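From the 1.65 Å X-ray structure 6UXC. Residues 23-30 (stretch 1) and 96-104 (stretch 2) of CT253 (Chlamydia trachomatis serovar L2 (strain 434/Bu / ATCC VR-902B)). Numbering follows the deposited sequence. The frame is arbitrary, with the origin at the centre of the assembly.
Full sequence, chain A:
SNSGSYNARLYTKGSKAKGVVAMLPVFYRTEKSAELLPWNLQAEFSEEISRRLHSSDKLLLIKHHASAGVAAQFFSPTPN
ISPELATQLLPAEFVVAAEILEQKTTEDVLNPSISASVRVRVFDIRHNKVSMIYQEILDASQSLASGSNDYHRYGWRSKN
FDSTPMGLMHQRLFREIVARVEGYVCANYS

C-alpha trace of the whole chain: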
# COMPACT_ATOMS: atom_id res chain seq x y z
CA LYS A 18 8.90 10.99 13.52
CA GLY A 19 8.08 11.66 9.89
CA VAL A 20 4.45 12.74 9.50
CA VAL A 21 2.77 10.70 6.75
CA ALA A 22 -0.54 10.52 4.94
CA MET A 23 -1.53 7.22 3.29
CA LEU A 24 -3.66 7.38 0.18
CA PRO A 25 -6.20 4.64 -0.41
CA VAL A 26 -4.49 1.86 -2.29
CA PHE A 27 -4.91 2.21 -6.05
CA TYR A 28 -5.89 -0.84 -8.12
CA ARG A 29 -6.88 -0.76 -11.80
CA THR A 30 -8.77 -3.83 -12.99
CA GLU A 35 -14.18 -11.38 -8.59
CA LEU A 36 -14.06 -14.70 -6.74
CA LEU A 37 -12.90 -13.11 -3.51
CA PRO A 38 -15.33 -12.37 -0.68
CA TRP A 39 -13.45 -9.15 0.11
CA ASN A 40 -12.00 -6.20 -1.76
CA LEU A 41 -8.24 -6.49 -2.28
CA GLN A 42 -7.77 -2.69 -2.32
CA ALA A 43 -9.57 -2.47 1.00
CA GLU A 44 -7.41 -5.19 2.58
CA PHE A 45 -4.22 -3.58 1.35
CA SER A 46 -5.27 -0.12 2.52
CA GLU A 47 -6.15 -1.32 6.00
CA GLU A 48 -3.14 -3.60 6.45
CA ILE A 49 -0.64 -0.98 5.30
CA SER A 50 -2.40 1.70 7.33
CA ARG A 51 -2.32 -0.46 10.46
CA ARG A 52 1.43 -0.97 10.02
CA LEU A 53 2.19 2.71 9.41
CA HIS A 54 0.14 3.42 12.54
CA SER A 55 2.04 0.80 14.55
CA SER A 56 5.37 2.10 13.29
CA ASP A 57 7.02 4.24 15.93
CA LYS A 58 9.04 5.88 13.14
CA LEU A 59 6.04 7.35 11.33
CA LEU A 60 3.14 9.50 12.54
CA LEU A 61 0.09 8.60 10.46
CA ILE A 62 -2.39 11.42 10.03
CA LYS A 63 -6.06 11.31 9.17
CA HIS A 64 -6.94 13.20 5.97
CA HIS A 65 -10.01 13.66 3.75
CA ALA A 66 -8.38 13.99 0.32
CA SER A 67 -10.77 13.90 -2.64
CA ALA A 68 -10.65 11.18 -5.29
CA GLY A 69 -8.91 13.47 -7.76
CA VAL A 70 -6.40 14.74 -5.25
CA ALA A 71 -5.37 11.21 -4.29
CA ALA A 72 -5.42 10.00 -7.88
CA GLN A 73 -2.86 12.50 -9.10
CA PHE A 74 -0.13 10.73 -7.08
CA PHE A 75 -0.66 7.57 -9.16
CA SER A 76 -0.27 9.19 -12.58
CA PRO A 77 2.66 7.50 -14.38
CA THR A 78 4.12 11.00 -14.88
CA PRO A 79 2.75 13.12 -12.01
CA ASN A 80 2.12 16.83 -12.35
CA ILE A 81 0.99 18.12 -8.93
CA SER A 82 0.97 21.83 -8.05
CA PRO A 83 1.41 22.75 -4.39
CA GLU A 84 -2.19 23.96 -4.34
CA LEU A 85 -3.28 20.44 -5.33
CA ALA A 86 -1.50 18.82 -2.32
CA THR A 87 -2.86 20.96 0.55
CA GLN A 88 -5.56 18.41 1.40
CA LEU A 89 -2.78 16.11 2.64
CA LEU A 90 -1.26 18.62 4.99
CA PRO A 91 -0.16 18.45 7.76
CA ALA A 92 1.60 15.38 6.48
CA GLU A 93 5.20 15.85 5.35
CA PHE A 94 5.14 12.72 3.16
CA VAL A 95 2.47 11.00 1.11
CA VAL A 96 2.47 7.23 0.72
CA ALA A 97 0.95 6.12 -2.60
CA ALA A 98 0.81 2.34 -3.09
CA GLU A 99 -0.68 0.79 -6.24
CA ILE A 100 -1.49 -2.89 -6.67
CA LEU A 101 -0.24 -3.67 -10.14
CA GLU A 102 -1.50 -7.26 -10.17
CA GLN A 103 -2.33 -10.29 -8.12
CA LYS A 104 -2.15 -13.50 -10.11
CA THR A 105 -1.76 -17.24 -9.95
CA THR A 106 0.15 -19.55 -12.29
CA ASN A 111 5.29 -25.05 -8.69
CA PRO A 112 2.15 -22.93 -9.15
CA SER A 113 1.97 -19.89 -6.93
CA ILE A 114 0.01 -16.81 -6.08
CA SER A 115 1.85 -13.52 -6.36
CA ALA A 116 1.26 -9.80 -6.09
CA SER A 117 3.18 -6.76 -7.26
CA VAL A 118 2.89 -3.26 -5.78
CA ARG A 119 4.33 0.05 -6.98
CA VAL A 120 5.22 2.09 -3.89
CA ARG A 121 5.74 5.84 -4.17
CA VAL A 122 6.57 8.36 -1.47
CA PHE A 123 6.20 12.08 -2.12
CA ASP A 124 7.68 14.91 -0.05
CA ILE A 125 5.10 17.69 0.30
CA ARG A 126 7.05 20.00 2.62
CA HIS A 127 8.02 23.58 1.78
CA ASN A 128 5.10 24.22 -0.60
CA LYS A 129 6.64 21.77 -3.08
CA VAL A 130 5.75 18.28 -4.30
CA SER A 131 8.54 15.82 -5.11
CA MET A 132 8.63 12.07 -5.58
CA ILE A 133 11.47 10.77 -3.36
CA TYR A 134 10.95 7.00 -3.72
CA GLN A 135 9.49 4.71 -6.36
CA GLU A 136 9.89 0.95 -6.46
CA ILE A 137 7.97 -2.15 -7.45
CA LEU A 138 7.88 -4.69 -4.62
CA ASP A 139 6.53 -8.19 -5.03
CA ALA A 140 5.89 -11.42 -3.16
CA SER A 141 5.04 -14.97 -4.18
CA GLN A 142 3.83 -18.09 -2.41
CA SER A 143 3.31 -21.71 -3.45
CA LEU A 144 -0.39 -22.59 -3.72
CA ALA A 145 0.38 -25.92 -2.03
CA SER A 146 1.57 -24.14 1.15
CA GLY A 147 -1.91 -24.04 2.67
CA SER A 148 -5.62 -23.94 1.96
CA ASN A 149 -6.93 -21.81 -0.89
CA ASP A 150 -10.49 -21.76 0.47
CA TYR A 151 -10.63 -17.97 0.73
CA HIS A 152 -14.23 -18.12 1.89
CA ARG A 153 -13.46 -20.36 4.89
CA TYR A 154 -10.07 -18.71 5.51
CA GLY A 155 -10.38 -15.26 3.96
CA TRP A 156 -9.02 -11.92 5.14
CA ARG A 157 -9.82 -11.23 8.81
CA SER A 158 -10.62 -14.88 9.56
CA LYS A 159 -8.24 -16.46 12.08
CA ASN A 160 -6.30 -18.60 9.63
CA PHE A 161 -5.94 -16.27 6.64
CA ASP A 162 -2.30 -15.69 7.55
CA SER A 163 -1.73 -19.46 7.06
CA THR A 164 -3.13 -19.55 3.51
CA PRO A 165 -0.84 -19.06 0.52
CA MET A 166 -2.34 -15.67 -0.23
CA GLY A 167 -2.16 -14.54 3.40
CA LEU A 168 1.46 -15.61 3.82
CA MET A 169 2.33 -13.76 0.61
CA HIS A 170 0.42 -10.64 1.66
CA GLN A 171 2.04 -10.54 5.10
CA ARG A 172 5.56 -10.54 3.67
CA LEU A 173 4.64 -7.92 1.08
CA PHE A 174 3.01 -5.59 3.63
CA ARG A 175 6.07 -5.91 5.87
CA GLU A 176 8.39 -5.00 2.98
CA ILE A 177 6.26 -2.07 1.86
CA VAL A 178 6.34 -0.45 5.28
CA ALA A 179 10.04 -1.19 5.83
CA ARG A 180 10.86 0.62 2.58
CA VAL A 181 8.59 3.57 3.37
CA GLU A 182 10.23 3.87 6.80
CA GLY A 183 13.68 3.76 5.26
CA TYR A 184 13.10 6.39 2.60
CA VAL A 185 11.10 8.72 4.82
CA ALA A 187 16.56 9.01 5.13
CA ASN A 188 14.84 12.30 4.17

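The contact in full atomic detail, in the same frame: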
# COMPACT_ATOMS: atom_id res chain seq x y z
N MET A 23 -1.41 8.35 4.22
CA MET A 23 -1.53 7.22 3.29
C MET A 23 -2.75 7.42 2.40
O MET A 23 -3.87 7.59 2.91
CB MET A 23 -1.66 5.88 4.01
CG MET A 23 -1.52 4.63 3.04
SD MET A 23 -2.28 3.23 3.90
CE MET A 23 -4.03 3.57 3.62
N LEU A 24 -2.53 7.40 1.09
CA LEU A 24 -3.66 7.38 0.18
C LEU A 24 -4.31 6.00 0.16
O LEU A 24 -3.64 4.98 0.33
CB LEU A 24 -3.21 7.71 -1.23
CG LEU A 24 -2.42 9.03 -1.37
CD1 LEU A 24 -2.01 9.28 -2.80
CD2 LEU A 24 -3.24 10.21 -0.82
N PRO A 25 -5.60 5.94 -0.10
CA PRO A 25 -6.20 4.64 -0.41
C PRO A 25 -5.40 3.93 -1.49
O PRO A 25 -4.97 4.54 -2.47
CB PRO A 25 -7.60 5.00 -0.90
CG PRO A 25 -7.89 6.33 -0.26
CD PRO A 25 -6.58 7.05 -0.22
N VAL A 26 -5.23 2.62 -1.31
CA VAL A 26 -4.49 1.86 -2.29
C VAL A 26 -5.21 1.87 -3.64
O VAL A 26 -6.44 1.68 -3.75
CB VAL A 26 -4.26 0.43 -1.75
CG1 VAL A 26 -3.74 -0.51 -2.88
CG2 VAL A 26 -3.31 0.48 -0.54
N PHE A 27 -4.43 2.10 -4.68
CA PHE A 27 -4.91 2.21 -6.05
C PHE A 27 -4.83 0.85 -6.73
O PHE A 27 -3.82 0.15 -6.59
CB PHE A 27 -4.04 3.24 -6.77
CG PHE A 27 -4.56 3.71 -8.09
CD1 PHE A 27 -5.79 4.33 -8.19
CD2 PHE A 27 -3.77 3.60 -9.23
CE1 PHE A 27 -6.24 4.82 -9.42
CE2 PHE A 27 -4.21 4.09 -10.46
CZ PHE A 27 -5.45 4.69 -10.55
N TYR A 28 -5.88 0.46 -7.45
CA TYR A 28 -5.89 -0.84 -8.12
C TYR A 28 -6.78 -0.75 -9.35
O TYR A 28 -8.00 -0.64 -9.23
CB TYR A 28 -6.39 -1.93 -7.15
CG TYR A 28 -6.36 -3.35 -7.64
CD1 TYR A 28 -5.49 -3.77 -8.62
CD2 TYR A 28 -7.21 -4.29 -7.09
CE1 TYR A 28 -5.47 -5.09 -9.07
CE2 TYR A 28 -7.20 -5.60 -7.51
CZ TYR A 28 -6.33 -6.00 -8.49
OH TYR A 28 -6.36 -7.31 -8.89
N ARG A 29 -6.16 -0.79 -10.54
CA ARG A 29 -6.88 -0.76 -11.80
C ARG A 29 -7.14 -2.19 -12.27
O ARG A 29 -6.20 -2.97 -12.43
CB ARG A 29 -6.08 0.01 -12.85
CG ARG A 29 -5.89 1.45 -12.53
CD ARG A 29 -4.92 2.09 -13.52
NE ARG A 29 -3.54 1.65 -13.27
CZ ARG A 29 -2.75 1.05 -14.16
NH1 ARG A 29 -3.16 0.76 -15.39
NH2 ARG A 29 -1.51 0.71 -13.79
N THR A 30 -8.40 -2.52 -12.48
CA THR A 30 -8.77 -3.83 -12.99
C THR A 30 -9.47 -3.69 -14.33
O THR A 30 -10.23 -2.75 -14.53
CB THR A 30 -9.70 -4.56 -12.02
OG1 THR A 30 -10.80 -3.69 -11.70
CG2 THR A 30 -8.96 -4.93 -10.75
N VAL A 96 2.23 8.61 1.13
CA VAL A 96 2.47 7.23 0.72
C VAL A 96 1.40 6.82 -0.28
O VAL A 96 0.20 6.86 0.03
CB VAL A 96 2.45 6.30 1.94
CG1 VAL A 96 2.64 4.87 1.47
CG2 VAL A 96 3.50 6.68 2.91
N ALA A 97 1.84 6.44 -1.49
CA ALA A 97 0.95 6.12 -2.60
C ALA A 97 1.33 4.73 -3.10
O ALA A 97 2.30 4.57 -3.85
CB ALA A 97 1.08 7.17 -3.71
N ALA A 98 0.55 3.72 -2.70
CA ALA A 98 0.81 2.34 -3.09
C ALA A 98 -0.25 1.88 -4.08
O ALA A 98 -1.46 2.04 -3.82
CB ALA A 98 0.82 1.43 -1.87
N GLU A 99 0.19 1.31 -5.19
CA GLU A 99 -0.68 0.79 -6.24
C GLU A 99 -0.46 -0.71 -6.40
O GLU A 99 0.67 -1.16 -6.60
CB GLU A 99 -0.39 1.45 -7.59
CG GLU A 99 -1.25 0.91 -8.71
CD GLU A 99 -1.06 1.61 -10.04
OE1 GLU A 99 -0.22 2.53 -10.16
OE2 GLU A 99 -1.77 1.21 -10.99
N ILE A 100 -1.54 -1.48 -6.30
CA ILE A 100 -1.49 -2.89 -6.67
C ILE A 100 -1.41 -2.98 -8.18
O ILE A 100 -2.35 -2.58 -8.88
CB ILE A 100 -2.71 -3.65 -6.15
CG1 ILE A 100 -2.81 -3.63 -4.62
CG2 ILE A 100 -2.66 -5.13 -6.62
CD1 ILE A 100 -4.17 -4.14 -4.13
N LEU A 101 -0.32 -3.53 -8.69
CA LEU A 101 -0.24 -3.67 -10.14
C LEU A 101 -0.95 -4.94 -10.61
O LEU A 101 -1.61 -4.94 -11.67
CB LEU A 101 1.23 -3.67 -10.58
CG LEU A 101 2.05 -2.43 -10.24
CD1 LEU A 101 3.49 -2.62 -10.72
CD2 LEU A 101 1.46 -1.16 -10.84
N GLU A 102 -0.83 -6.02 -9.85
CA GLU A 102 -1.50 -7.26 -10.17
C GLU A 102 -1.44 -8.20 -8.98
O GLU A 102 -0.56 -8.10 -8.13
CB GLU A 102 -0.88 -7.94 -11.41
CG GLU A 102 0.39 -8.71 -11.11
CD GLU A 102 1.01 -9.37 -12.33
OE1 GLU A 102 0.38 -9.40 -13.41
OE2 GLU A 102 2.14 -9.88 -12.21
N GLN A 103 -2.43 -9.07 -8.91
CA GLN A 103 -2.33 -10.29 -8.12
C GLN A 103 -2.77 -11.42 -9.02
O GLN A 103 -3.85 -11.36 -9.61
CB GLN A 103 -3.20 -10.23 -6.85
CG GLN A 103 -3.27 -11.57 -6.15
CD GLN A 103 -3.73 -11.48 -4.71
OE1 GLN A 103 -2.98 -11.03 -3.83
NE2 GLN A 103 -4.94 -11.92 -4.45
N LYS A 104 -1.92 -12.45 -9.14
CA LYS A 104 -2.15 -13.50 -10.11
C LYS A 104 -1.73 -14.84 -9.54
O LYS A 104 -0.91 -14.92 -8.63
CB LYS A 104 -1.36 -13.23 -11.40
CG LYS A 104 0.14 -13.22 -11.19
CD LYS A 104 0.89 -13.05 -12.51
O HOH W 1 -1.30 4.31 -0.80
O HOH W 2 -4.66 -8.23 -10.88
O HOH W 3 -3.27 -1.07 -10.92

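The apolar centre of this contact gathers around Ile100. Ile100 CG1 lies 3.7 Å from Val26 CG1, while Ile100 CG2 sits over one face of the Tyr28 ring, 4.0 Å from the ring centroid and 24° off the normal, a CH-pi contact. Tyr28 and Ile100 point to the same face of the sheet, and with chi1 in t the tyrosine lays its ring alongside the isoleucine, bringing Tyr28 CD1 to 3.7 Å from Ile100 CB. On the same face, Met23 CG approaches Val96 CB at 4.4 Å before the end of the methionine leads away; on the opposite face, with Glu99, Ala97 CB meets Leu24 CD1 at 3.9 Å.

Two short parallel ladders accompany this packing. Leu24 N donates to Val96 O at 3.0 Å; further along, Phe27 N donates to Ala98 O at 3.1 Å and Ile100 N to Phe27 O at 2.8 Å. Between Met23 and Phe27 the register shifts by one, so stretch 1 spends an extra residue while stretch 2 runs on as regular strand. Where the direct ladder lapses, water 1 fills in, accepting from Ala98 N (2.7 Å) and donating to Leu24 O (2.7 Å) and Val96 O (3.1 Å).

Glu99 turns to the other face with Phe27, and its carboxylate carbon CD lies at the edge of the phenyl ring, 3.5 Å from CD2. Extended through chi1 and chi2, it reaches Arg29 in a salt bridge: Arg29 NE and NH2 both donate to Glu99 OE2, each at 2.9 Å, so one oxygen serves two donors along the guanidinium edge. Water 3 joins this acid to the backbone, donating to Glu99 OE2 and Ile100 O, both at 2.7 Å, and accepting from Arg29 N at 2.9 Å. Farther out, water 2 links Tyr28 OH (2.8 Å) to Gln103 N (3.1 Å), a bridge where direct bonding has ended.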